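Local structure of mitogen (Streptococcus dysgalactiae, 2J4X) at residues 109-114 with 142-147; 124-129 with 149-154; 135-140 with 178-183; 169-172 with 176-179. The protein is a zinc-binding bacterial superantigen that, like related streptococcal toxins, probably stimulates T cells by bringing MHC class II molecules and T-cell receptors together. All blocks are in the same frame, centred on the assembly; numbering follows the deposited sequence.

Contact 1: 109-114 with 142-147; sequences IYMNIF and VRLRKS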
loop_
_atom_site.group_PDB
_atom_site.type_symbol
_atom_site.label_atom_id
_atom_site.label_comp_id
_atom_site.label_asym_id
_atom_site.label_seq_id
_atom_site.Cartn_x
_atom_site.Cartn_y
_atom_site.Cartn_z
ATOM N N ILE A 109 14.252 2.712 3.894
ATOM C CA ILE A 109 14.389 1.314 3.512
ATOM C C ILE A 109 14.706 1.153 2.030
ATOM O O ILE A 109 14.059 1.758 1.173
ATOM C CB ILE A 109 13.100 0.522 3.889
ATOM C CG1 ILE A 109 12.850 0.639 5.400
ATOM C CG2 ILE A 109 13.263 -0.959 3.557
ATOM C CD1 ILE A 109 13.934 -0.004 6.235
ATOM N N TYR A 110 15.731 0.348 1.749
ATOM C CA TYR A 110 16.159 0.076 0.384
ATOM C C TYR A 110 15.332 -1.012 -0.290
ATOM O O TYR A 110 14.869 -1.976 0.334
ATOM C CB TYR A 110 17.670 -0.267 0.325
ATOM C CG TYR A 110 18.518 0.980 0.253
ATOM C CD1 TYR A 110 18.719 1.766 1.391
ATOM C CD2 TYR A 110 18.945 1.484 -0.977
ATOM C CE1 TYR A 110 19.305 3.045 1.304
ATOM C CE2 TYR A 110 19.529 2.752 -1.085
ATOM C CZ TYR A 110 19.700 3.538 0.062
ATOM O OH TYR A 110 20.201 4.833 -0.025
ATOM N N MET A 111 15.142 -0.804 -1.587
ATOM C CA MET A 111 14.388 -1.696 -2.444
ATOM C C MET A 111 15.439 -2.317 -3.375
ATOM O O MET A 111 16.111 -1.610 -4.124
ATOM C CB MET A 111 13.364 -0.854 -3.222
ATOM C CG MET A 111 12.201 -1.580 -3.865
ATOM S SD MET A 111 10.976 -0.339 -4.406
ATOM C CE MET A 111 11.436 -0.151 -6.092
ATOM N N ASN A 112 15.613 -3.631 -3.281
ATOM C CA ASN A 112 16.562 -4.359 -4.126
ATOM C C ASN A 112 15.757 -4.966 -5.246
ATOM O O ASN A 112 14.840 -5.756 -4.985
ATOM C CB ASN A 112 17.218 -5.501 -3.360
ATOM C CG ASN A 112 18.001 -5.024 -2.172
ATOM O OD1 ASN A 112 18.037 -5.695 -1.133
ATOM N ND2 ASN A 112 18.648 -3.865 -2.314
ATOM N N ILE A 113 16.098 -4.610 -6.482
ATOM C CA ILE A 113 15.391 -5.124 -7.640
ATOM C C ILE A 113 16.228 -6.186 -8.342
ATOM O O ILE A 113 17.365 -5.936 -8.717
ATOM C CB ILE A 113 15.054 -4.003 -8.606
ATOM C CG1 ILE A 113 14.396 -2.858 -7.846
ATOM C CG2 ILE A 113 14.121 -4.528 -9.673
ATOM C CD1 ILE A 113 13.974 -1.704 -8.715
ATOM N N PHE A 114 15.655 -7.379 -8.492
ATOM C CA PHE A 114 16.328 -8.507 -9.121
ATOM C C PHE A 114 15.619 -8.921 -10.375
ATOM O O PHE A 114 14.394 -8.892 -10.432
ATOM C CB PHE A 114 16.394 -9.689 -8.160
ATOM C CG PHE A 114 17.168 -9.395 -6.910
ATOM C CD1 PHE A 114 16.525 -9.295 -5.682
ATOM C CD2 PHE A 114 18.541 -9.183 -6.962
ATOM C CE1 PHE A 114 17.242 -8.991 -4.533
ATOM C CE2 PHE A 114 19.261 -8.878 -5.818
ATOM C CZ PHE A 114 18.610 -8.783 -4.605
ATOM N N VAL A 142 1.623 -0.180 -2.063
ATOM C CA VAL A 142 1.249 0.838 -3.034
ATOM C C VAL A 142 2.410 1.750 -3.444
ATOM O O VAL A 142 2.571 2.062 -4.614
ATOM C CB VAL A 142 0.084 1.721 -2.489
ATOM C CG1 VAL A 142 -0.093 2.975 -3.376
ATOM C CG2 VAL A 142 -1.211 0.876 -2.419
ATOM N N ARG A 143 3.205 2.211 -2.492
ATOM C CA ARG A 143 4.335 3.058 -2.841
ATOM C C ARG A 143 5.402 2.239 -3.619
ATOM O O ARG A 143 6.048 2.749 -4.562
ATOM C CB ARG A 143 4.934 3.670 -1.567
ATOM C CG ARG A 143 3.990 4.610 -0.825
ATOM C CD ARG A 143 4.630 5.160 0.450
ATOM N NE ARG A 143 5.828 5.955 0.177
ATOM C CZ ARG A 143 6.636 6.434 1.116
ATOM N NH1 ARG A 143 6.378 6.197 2.385
ATOM N NH2 ARG A 143 7.698 7.153 0.797
ATOM N N LEU A 144 5.582 0.976 -3.241
ATOM C CA LEU A 144 6.566 0.137 -3.912
ATOM C C LEU A 144 6.142 -0.101 -5.342
ATOM O O LEU A 144 6.974 -0.047 -6.254
ATOM C CB LEU A 144 6.746 -1.210 -3.187
ATOM C CG LEU A 144 7.799 -2.158 -3.784
ATOM C CD1 LEU A 144 8.464 -2.967 -2.688
ATOM C CD2 LEU A 144 7.155 -3.055 -4.819
ATOM N N ARG A 145 4.854 -0.364 -5.548
ATOM C CA ARG A 145 4.355 -0.611 -6.905
ATOM C C ARG A 145 4.443 0.651 -7.759
ATOM O O ARG A 145 4.883 0.582 -8.899
ATOM C CB ARG A 145 2.908 -1.126 -6.877
ATOM C CG ARG A 145 2.782 -2.530 -6.336
ATOM C CD ARG A 145 1.342 -2.957 -6.193
ATOM N NE ARG A 145 1.225 -4.170 -5.395
ATOM C CZ ARG A 145 0.647 -5.295 -5.802
ATOM N NH1 ARG A 145 0.120 -5.392 -7.011
ATOM N NH2 ARG A 145 0.576 -6.320 -4.976
ATOM N N LYS A 146 4.043 1.799 -7.203
ATOM C CA LYS A 146 4.086 3.079 -7.915
ATOM C C LYS A 146 5.521 3.450 -8.315
ATOM O O LYS A 146 5.757 3.971 -9.401
ATOM C CB LYS A 146 3.454 4.183 -7.065
ATOM C CG LYS A 146 1.937 4.203 -7.118
ATOM C CD LYS A 146 1.365 5.276 -6.172
ATOM C CE LYS A 146 -0.158 5.395 -6.223
ATOM N NZ LYS A 146 -0.621 6.104 -7.430
ATOM N N SER A 147 6.473 3.170 -7.441
ATOM C CA SER A 147 7.874 3.435 -7.737
ATOM C C SER A 147 8.329 2.546 -8.926
ATOM O O SER A 147 9.079 2.982 -9.802
ATOM C CB SER A 147 8.706 3.156 -6.475
ATOM O OG SER A 147 10.092 3.104 -6.762
#
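The extended strand 109-114 and the helical run 142-147 come nearest at Met111 and Leu144, whose CA atoms stand 8.2 Å apart, so side chains alone bridge the gap. This is helix-on-sheet packing of the beta-grasp domain, in which helix 137-150 lies over one face of the mixed sheet. Met111 spans most of the distance. Its CG is anti to the backbone N (chi1 -162°) and the next bond is also extended, which carries SD straight out from the strand to the helix. There the sulfur rests on the branch point of Leu144, with Met111 SD 3.7 Å from Leu144 CG and 4.0 Å from Leu144 CD1; the two side chains meet at a slant. The CB of Leu144 points neither at the strand nor away from it; the end of the side chain swings towards Met111. The contact is small and buried, and no hydrogen bond crosses it. Tyr126 of the adjoining strand 126-132 touches both Met111 and Ser147, and so joins the contact from the next strand. On the other face of the strand, Asn112 packs against the zinc ligands His201 and Asp203. A bend at the last torsion of Met111 (chi3 96°) turns the methyl from Leu144 towards Ser147, one helical turn further on, and Met111 CE ends 3.6 Å from Ser147 OG.

Contact 2: 124-129 with 149-154; sequences SKYKIT and MSDNRI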
loop_
_atom_site.group_PDB
_atom_site.type_symbol
_atom_site.label_atom_id
_atom_site.label_comp_id
_atom_site.label_asym_id
_atom_site.label_seq_id
_atom_site.Cartn_x
_atom_site.Cartn_y
_atom_site.Cartn_z
ATOM N N SER A 124 19.999 -1.522 -6.546
ATOM C CA SER A 124 19.721 -0.984 -5.221
ATOM C C SER A 124 19.781 0.539 -5.192
ATOM O O SER A 124 20.325 1.131 -4.267
ATOM C CB SER A 124 20.691 -1.594 -4.183
ATOM O OG SER A 124 20.506 -3.005 -4.030
ATOM N N LYS A 125 19.217 1.184 -6.201
ATOM C CA LYS A 125 19.234 2.629 -6.207
ATOM C C LYS A 125 17.969 3.184 -5.555
ATOM O O LYS A 125 17.948 4.338 -5.117
ATOM C CB LYS A 125 19.386 3.165 -7.631
ATOM C CG LYS A 125 18.206 2.918 -8.530
ATOM C CD LYS A 125 18.123 4.020 -9.573
ATOM C CE LYS A 125 16.893 3.865 -10.461
ATOM N NZ LYS A 125 16.629 5.095 -11.270
ATOM N N TYR A 126 16.930 2.351 -5.466
ATOM C CA TYR A 126 15.651 2.745 -4.855
ATOM C C TYR A 126 15.511 2.540 -3.350
ATOM O O TYR A 126 15.789 1.461 -2.818
ATOM C CB TYR A 126 14.492 2.019 -5.526
ATOM C CG TYR A 126 14.205 2.519 -6.907
ATOM C CD1 TYR A 126 14.562 1.773 -8.024
ATOM C CD2 TYR A 126 13.578 3.746 -7.097
ATOM C CE1 TYR A 126 14.295 2.239 -9.310
ATOM C CE2 TYR A 126 13.306 4.223 -8.370
ATOM C CZ TYR A 126 13.665 3.466 -9.473
ATOM O OH TYR A 126 13.385 3.936 -10.732
ATOM N N LYS A 127 15.052 3.602 -2.688
ATOM C CA LYS A 127 14.812 3.636 -1.242
ATOM C C LYS A 127 13.403 4.222 -1.029
ATOM O O LYS A 127 12.934 5.038 -1.833
ATOM C CB LYS A 127 15.863 4.523 -0.549
ATOM N N ILE A 128 12.704 3.768 0.014
ATOM C CA ILE A 128 11.376 4.308 0.339
ATOM C C ILE A 128 11.548 4.805 1.758
ATOM O O ILE A 128 12.026 4.078 2.633
ATOM C CB ILE A 128 10.233 3.240 0.339
ATOM C CG1 ILE A 128 10.102 2.569 -1.038
ATOM C CG2 ILE A 128 8.901 3.913 0.677
ATOM C CD1 ILE A 128 9.053 1.428 -1.072
ATOM N N THR A 129 11.170 6.051 1.981
ATOM C CA THR A 129 11.290 6.654 3.299
ATOM C C THR A 129 9.978 6.666 4.097
ATOM O O THR A 129 8.914 6.996 3.558
ATOM C CB THR A 129 11.844 8.108 3.177
ATOM O OG1 THR A 129 13.201 8.075 2.696
ATOM C CG2 THR A 129 11.808 8.810 4.523
ATOM N N MET A 149 6.274 1.331 -11.178
ATOM C CA MET A 149 5.491 1.741 -12.328
ATOM C C MET A 149 6.141 2.895 -13.092
ATOM O O MET A 149 6.125 2.917 -14.333
ATOM C CB MET A 149 4.075 2.132 -11.897
ATOM C CG MET A 149 3.254 0.956 -11.409
ATOM S SD MET A 149 1.526 1.335 -11.223
ATOM C CE MET A 149 1.632 2.690 -10.187
ATOM N N SER A 150 6.710 3.850 -12.358
ATOM C CA SER A 150 7.361 5.005 -12.963
ATOM C C SER A 150 8.796 4.754 -13.408
ATOM O O SER A 150 9.360 5.530 -14.160
ATOM C CB SER A 150 7.309 6.200 -12.009
ATOM O OG SER A 150 7.742 5.866 -10.704
ATOM N N ASP A 151 9.390 3.663 -12.955
ATOM C CA ASP A 151 10.746 3.343 -13.357
ATOM C C ASP A 151 10.779 3.176 -14.880
ATOM O O ASP A 151 10.047 2.348 -15.440
ATOM C CB ASP A 151 11.197 2.049 -12.684
ATOM C CG ASP A 151 12.631 1.709 -12.996
ATOM O OD1 ASP A 151 13.525 2.064 -12.212
ATOM O OD2 ASP A 151 12.864 1.091 -14.044
ATOM N N ASN A 152 11.632 3.959 -15.544
ATOM C CA ASN A 152 11.748 3.900 -17.002
ATOM C C ASN A 152 12.197 2.546 -17.522
ATOM O O ASN A 152 11.818 2.144 -18.616
ATOM C CB ASN A 152 12.689 4.980 -17.506
ATOM N N ARG A 153 13.010 1.835 -16.755
ATOM C CA ARG A 153 13.467 0.525 -17.200
ATOM C C ARG A 153 12.370 -0.523 -17.044
ATOM O O ARG A 153 12.064 -1.267 -17.988
ATOM C CB ARG A 153 14.713 0.085 -16.410
ATOM C CG ARG A 153 15.282 -1.281 -16.816
ATOM C CD ARG A 153 15.515 -1.365 -18.346
ATOM N NE ARG A 153 14.262 -1.453 -19.118
ATOM C CZ ARG A 153 14.092 -0.985 -20.356
ATOM N NH1 ARG A 153 15.097 -0.383 -20.996
ATOM N NH2 ARG A 153 12.907 -1.100 -20.952
ATOM N N ILE A 154 11.757 -0.557 -15.860
ATOM C CA ILE A 154 10.724 -1.540 -15.560
ATOM C C ILE A 154 9.306 -1.277 -16.105
ATOM O O ILE A 154 8.686 -2.200 -16.662
ATOM C CB ILE A 154 10.674 -1.808 -14.029
ATOM C CG1 ILE A 154 12.073 -2.247 -13.540
ATOM C CG2 ILE A 154 9.629 -2.894 -13.718
ATOM C CD1 ILE A 154 12.344 -2.055 -12.036
#
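Tyr126 reaches across to Asp151 with its phenol group, and Tyr126 OH donates a hydrogen bond to Asp151 OD1. The modelled separation of Tyr126 OH and Asp151 OD1, 2.4 Å, is very short, and its exact value is doubtful. The carboxylate oxygen sits at the edge of the ring and near its plane, beside the CE1 corner, while the plane of the carboxylate is turned 61° from that of the ring. Lys125 lies next to this pair: its CD is 4.2 Å above the plane of the Tyr126 ring, towards the rim. The amine remains beyond salt-bridge range, with Lys125 NZ 4.4 Å from Asp151 OD1, yet its charge would probably favour an ionised carboxylate.

The second carboxylate oxygen fixes the rotation of the group. Asp151 OD2 accepts from Ile154 N at 2.7 Å, through its anti lone pair and in a nearly straight bond, and more weakly from Arg153 N. CG is anti to the backbone N (chi1 -176°), which carries the carboxylate out towards the tyrosine; one oxygen holds the turn that follows and the other meets the phenol. Further out, Tyr126 is set in the sheet by backbone bonding to Met111, and both Tyr126 and Ile154 pack on Ile113. The acceptor arrangement of Asp151 is an Asx motif placed just after helix 137-150, and the tyrosine ties this exit of the beta-grasp helix to the outermost strand 126-132.

Contact 3: 135-140 with 178-183; sequences VTFQEI and KFTDLF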
loop_
_atom_site.group_PDB
_atom_site.type_symbol
_atom_site.label_atom_id
_atom_site.label_comp_id
_atom_site.label_asym_id
_atom_site.label_seq_id
_atom_site.Cartn_x
_atom_site.Cartn_y
_atom_site.Cartn_z
ATOM N N VAL A 135 3.546 1.354 9.942
ATOM C CA VAL A 135 2.972 1.786 8.670
ATOM C C VAL A 135 2.152 0.611 8.137
ATOM O O VAL A 135 2.532 -0.551 8.308
ATOM C CB VAL A 135 4.068 2.200 7.591
ATOM C CG1 VAL A 135 5.092 3.151 8.209
ATOM C CG2 VAL A 135 4.731 0.979 6.986
ATOM N N THR A 136 1.020 0.905 7.513
ATOM C CA THR A 136 0.204 -0.161 6.966
ATOM C C THR A 136 0.975 -0.865 5.850
ATOM O O THR A 136 1.829 -0.254 5.203
ATOM C CB THR A 136 -1.112 0.373 6.345
ATOM O OG1 THR A 136 -0.821 1.425 5.406
ATOM C CG2 THR A 136 -2.041 0.858 7.424
ATOM N N PHE A 137 0.685 -2.149 5.647
ATOM C CA PHE A 137 1.283 -2.908 4.561
ATOM C C PHE A 137 0.775 -2.284 3.238
ATOM O O PHE A 137 1.510 -2.224 2.248
ATOM C CB PHE A 137 0.855 -4.376 4.643
ATOM C CG PHE A 137 1.171 -5.170 3.398
ATOM C CD1 PHE A 137 2.478 -5.524 3.095
ATOM C CD2 PHE A 137 0.160 -5.514 2.495
ATOM C CE1 PHE A 137 2.769 -6.201 1.922
ATOM C CE2 PHE A 137 0.453 -6.194 1.311
ATOM C CZ PHE A 137 1.756 -6.530 1.035
ATOM N N GLN A 138 -0.481 -1.817 3.224
ATOM C CA GLN A 138 -1.047 -1.205 2.035
ATOM C C GLN A 138 -0.186 -0.047 1.546
ATOM O O GLN A 138 0.021 0.093 0.327
ATOM C CB GLN A 138 -2.459 -0.689 2.286
ATOM C CG GLN A 138 -2.957 0.108 1.082
ATOM C CD GLN A 138 -4.380 0.605 1.219
ATOM O OE1 GLN A 138 -4.946 1.143 0.271
ATOM N NE2 GLN A 138 -4.966 0.423 2.397
ATOM N N GLU A 139 0.305 0.779 2.482
ATOM C CA GLU A 139 1.150 1.922 2.143
ATOM C C GLU A 139 2.457 1.480 1.484
ATOM O O GLU A 139 2.843 2.021 0.446
ATOM C CB GLU A 139 1.495 2.759 3.374
ATOM C CG GLU A 139 2.444 3.924 3.013
ATOM C CD GLU A 139 2.872 4.773 4.189
ATOM O OE1 GLU A 139 2.123 4.883 5.175
ATOM O OE2 GLU A 139 3.960 5.355 4.112
ATOM N N ILE A 140 3.157 0.526 2.105
ATOM C CA ILE A 140 4.398 -0.013 1.543
ATOM C C ILE A 140 4.129 -0.603 0.150
ATOM O O ILE A 140 4.824 -0.276 -0.811
ATOM C CB ILE A 140 4.961 -1.161 2.400
ATOM C CG1 ILE A 140 5.287 -0.651 3.805
ATOM C CG2 ILE A 140 6.185 -1.759 1.729
ATOM C CD1 ILE A 140 5.800 -1.735 4.742
ATOM N N LYS A 178 8.128 -11.487 4.118
ATOM C CA LYS A 178 6.698 -11.460 3.814
ATOM C C LYS A 178 6.649 -11.202 2.318
ATOM O O LYS A 178 7.032 -10.129 1.858
ATOM C CB LYS A 178 5.960 -10.350 4.544
ATOM C CG LYS A 178 4.477 -10.319 4.190
ATOM C CD LYS A 178 3.781 -9.194 4.919
ATOM C CE LYS A 178 2.561 -8.699 4.170
ATOM N NZ LYS A 178 1.349 -9.567 4.264
ATOM N N PHE A 179 6.198 -12.205 1.568
ATOM C CA PHE A 179 6.127 -12.130 0.115
ATOM C C PHE A 179 4.744 -11.738 -0.425
ATOM O O PHE A 179 3.708 -12.130 0.138
ATOM C CB PHE A 179 6.536 -13.479 -0.482
ATOM C CG PHE A 179 8.011 -13.789 -0.367
ATOM C CD1 PHE A 179 8.439 -14.975 0.240
ATOM C CD2 PHE A 179 8.966 -12.926 -0.906
ATOM C CE1 PHE A 179 9.791 -15.300 0.306
ATOM C CE2 PHE A 179 10.321 -13.241 -0.846
ATOM C CZ PHE A 179 10.733 -14.434 -0.238
ATOM N N THR A 180 4.737 -10.984 -1.526
ATOM C CA THR A 180 3.496 -10.543 -2.142
ATOM C C THR A 180 3.586 -10.632 -3.654
ATOM O O THR A 180 4.580 -10.236 -4.241
ATOM C CB THR A 180 3.157 -9.089 -1.733
ATOM O OG1 THR A 180 3.030 -9.022 -0.308
ATOM C CG2 THR A 180 1.856 -8.631 -2.372
ATOM N N ASP A 181 2.537 -11.154 -4.279
ATOM C CA ASP A 181 2.495 -11.296 -5.730
ATOM C C ASP A 181 2.199 -9.923 -6.306
ATOM O O ASP A 181 1.173 -9.332 -5.972
ATOM C CB ASP A 181 1.390 -12.276 -6.127
ATOM C CG ASP A 181 1.497 -12.726 -7.553
ATOM O OD1 ASP A 181 2.013 -11.974 -8.385
ATOM O OD2 ASP A 181 1.041 -13.833 -7.860
ATOM N N LEU A 182 3.101 -9.417 -7.149
ATOM C CA LEU A 182 2.964 -8.099 -7.779
ATOM C C LEU A 182 1.873 -8.022 -8.819
ATOM O O LEU A 182 1.565 -6.947 -9.311
ATOM C CB LEU A 182 4.276 -7.690 -8.445
ATOM C CG LEU A 182 5.393 -7.134 -7.562
ATOM C CD1 LEU A 182 6.659 -6.858 -8.401
ATOM C CD2 LEU A 182 4.877 -5.850 -6.881
ATOM N N PHE A 183 1.314 -9.177 -9.172
ATOM C CA PHE A 183 0.254 -9.259 -10.161
ATOM C C PHE A 183 -1.083 -9.651 -9.555
ATOM O O PHE A 183 -1.930 -10.248 -10.216
ATOM C CB PHE A 183 0.665 -10.216 -11.292
ATOM C CG PHE A 183 1.636 -9.591 -12.252
ATOM C CD1 PHE A 183 2.970 -9.424 -11.897
ATOM C CD2 PHE A 183 1.183 -8.999 -13.430
ATOM C CE1 PHE A 183 3.829 -8.664 -12.688
ATOM C CE2 PHE A 183 2.036 -8.240 -14.224
ATOM C CZ PHE A 183 3.357 -8.071 -13.848
#
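A lysine ammonium group stands almost squarely over a buried phenylalanine ring: Lys178 NZ is 4.2 Å from the centroid of the Phe137 ring and only 6° off its normal, a cation-pi interaction. The extended chain of Lys178 brings CE over the ring, and the bend at its last torsion (chi4 77°) sets NZ over the same face. Lys178 CE comes within 3.4 Å of Phe137 CD1 and makes a CH-pi contact nearer the rim of the ring. The ammonium has a second partner in Glu192, with which it forms a salt bridge, so its charge is probably balanced mainly by the carboxylate, with the aromatic face as a further partner.

Thr180, two residues further along the strand, meets the ring quite differently. Its hydroxyl oxygen lies at the edge, near the ring plane, with Thr180 OG1 3.1 Å from Phe137 CZ, where it probably meets the weakly positive rim. The phenylalanine points at the strand because its CG is anti to the backbone N (chi1 167°), and Ile170 and Ile194 also pack against it.

Phe137 is the first residue of its helix. Just before it, Thr136 is the N-cap, and Thr136 OG1 accepts from Glu139 N at 3.2 Å. On the other segment, the strand's end is turned by an Asx turn in which Asp181 OD1 accepts from Phe183 N at 3.0 Å. The whole is the capped start of the beta-grasp helix, packed through one aromatic side chain on the edge strand 177-181.

Contact 4: 169-172 with 176-179; sequences GIHY and TTKF. With ZN (zinc ion), chain B.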
loop_
_atom_site.group_PDB
_atom_site.type_symbol
_atom_site.label_atom_id
_atom_site.label_comp_id
_atom_site.label_asym_id
_atom_site.label_seq_id
_atom_site.Cartn_x
_atom_site.Cartn_y
_atom_site.Cartn_z
ATOM N N GLY A 169 9.116 -8.782 -1.464
ATOM C CA GLY A 169 9.034 -9.131 -0.061
ATOM C C GLY A 169 9.655 -8.128 0.893
ATOM O O GLY A 169 10.530 -7.349 0.536
ATOM N N ILE A 170 9.157 -8.150 2.122
ATOM C CA ILE A 170 9.661 -7.311 3.194
ATOM C C ILE A 170 10.640 -8.264 3.863
ATOM O O ILE A 170 10.234 -9.316 4.376
ATOM C CB ILE A 170 8.538 -6.961 4.196
ATOM C CG1 ILE A 170 7.497 -6.086 3.500
ATOM C CG2 ILE A 170 9.126 -6.279 5.442
ATOM C CD1 ILE A 170 6.214 -5.904 4.275
ATOM N N HIS A 171 11.927 -7.933 3.821
ATOM C CA HIS A 171 12.920 -8.797 4.438
ATOM C C HIS A 171 13.256 -8.259 5.804
ATOM O O HIS A 171 13.937 -7.237 5.943
ATOM C CB HIS A 171 14.180 -8.909 3.590
ATOM C CG HIS A 171 14.945 -10.183 3.819
ATOM N ND1 HIS A 171 15.583 -10.865 2.802
ATOM C CD2 HIS A 171 15.155 -10.908 4.945
ATOM C CE1 HIS A 171 16.150 -11.955 3.291
ATOM N NE2 HIS A 171 15.907 -12.003 4.590
ATOM N N TYR A 172 12.725 -8.973 6.798
ATOM C CA TYR A 172 12.876 -8.667 8.213
ATOM C C TYR A 172 14.301 -8.880 8.705
ATOM O O TYR A 172 15.074 -9.624 8.090
ATOM C CB TYR A 172 11.878 -9.505 9.031
ATOM C CG TYR A 172 10.439 -9.063 8.829
ATOM C CD1 TYR A 172 9.565 -9.794 8.020
ATOM C CD2 TYR A 172 9.972 -7.865 9.391
ATOM C CE1 TYR A 172 8.259 -9.341 7.765
ATOM C CE2 TYR A 172 8.668 -7.403 9.141
ATOM C CZ TYR A 172 7.822 -8.144 8.324
ATOM O OH TYR A 172 6.556 -7.681 8.043
ATOM N N THR A 176 13.219 -13.424 8.487
ATOM C CA THR A 176 11.946 -13.892 7.941
ATOM C C THR A 176 11.528 -12.913 6.840
ATOM O O THR A 176 11.980 -11.768 6.820
ATOM C CB THR A 176 10.854 -13.942 9.009
ATOM O OG1 THR A 176 10.693 -12.645 9.581
ATOM C CG2 THR A 176 11.236 -14.908 10.105
ATOM N N THR A 177 10.661 -13.362 5.934
ATOM C CA THR A 177 10.200 -12.535 4.811
ATOM C C THR A 177 8.693 -12.566 4.650
ATOM O O THR A 177 8.055 -13.553 5.002
ATOM C CB THR A 177 10.767 -13.058 3.464
ATOM O OG1 THR A 177 12.197 -13.028 3.487
ATOM C CG2 THR A 177 10.271 -12.209 2.305
ATOM N N LYS A 178 8.128 -11.487 4.118
ATOM C CA LYS A 178 6.698 -11.460 3.814
ATOM C C LYS A 178 6.649 -11.202 2.318
ATOM O O LYS A 178 7.032 -10.129 1.858
ATOM C CB LYS A 178 5.960 -10.350 4.544
ATOM C CG LYS A 178 4.477 -10.319 4.190
ATOM C CD LYS A 178 3.781 -9.194 4.919
ATOM C CE LYS A 178 2.561 -8.699 4.170
ATOM N NZ LYS A 178 1.349 -9.567 4.264
ATOM N N PHE A 179 6.198 -12.205 1.568
ATOM C CA PHE A 179 6.127 -12.130 0.115
ATOM C C PHE A 179 4.744 -11.738 -0.425
ATOM O O PHE A 179 3.708 -12.130 0.138
ATOM C CB PHE A 179 6.536 -13.479 -0.482
ATOM C CG PHE A 179 8.011 -13.789 -0.367
ATOM C CD1 PHE A 179 8.439 -14.975 0.240
ATOM C CD2 PHE A 179 8.966 -12.926 -0.906
ATOM C CE1 PHE A 179 9.791 -15.300 0.306
ATOM C CE2 PHE A 179 10.321 -13.241 -0.846
ATOM C CZ PHE A 179 10.733 -14.434 -0.238
HETATM ZN ZN ZN B . 16.797 -9.796 1.285
#
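The beta hairpin of strands 166-172 and 177-181, at one side of the beta-grasp sheet, carries a zinc ligand on its inner strand: His171 ND1 binds the zinc ion at 2.2 Å. His201 and Asp203 of the neighbouring strand 199-206 complete the protein's share of the site. Thr177, the non-hydrogen-bonded partner of His171, backs the imidazole, its OG1 lying 3.8 Å above the centre of the ring of His171. A weak bond from His171 NE2 to Asn175 OD1 links the ring to the turn as well.

The segments 169-172 and 177-179 run antiparallel, their axes at 176°. Ile170 and Lys178 form the hydrogen-bonded pair, with Ile170 N to Lys178 O at 2.9 Å and Lys178 N to Ile170 O at 3.0 Å. Nearer the turn, Tyr172 N donates to Thr176 O at 2.9 Å. With CG beside the backbone N (chi1 -70°), the Tyr172 ring leans over the hairpin: Thr176 O and Lys178 CB come at its edge, and Ile170 CG2 lies over one face. Gly169 has no side chain, and the ring of Phe179 packs directly against its backbone, with Phe179 CD2 3.9 Å from Gly169 CA. A histidine on one sheet strand and a His-x-Asp pair on the next form a zinc site like that in the C-terminal domain of several superantigens, where the metal serves MHC class II binding.

From the N-terminal side, strand 109-114 opens contact 1, and 124-129 opens contact 2 before the helix begins. Residues 135-140 start contact 3 at the entry of helix 137-150. Contact 1 then closes on the middle of that helix and contact 2 at its exit, so these two loops cross. Contact 3 crosses both, closing only at 178-183. Contact 4 is in series with contacts 1 and 2; its short hairpin opens within the span of contact 3 and ends on the same strand, sharing Lys178 and Phe179. Together they fasten one helix to both outer strands and an inner strand of a single sheet, and contact 4 adds the zinc-bearing hairpin.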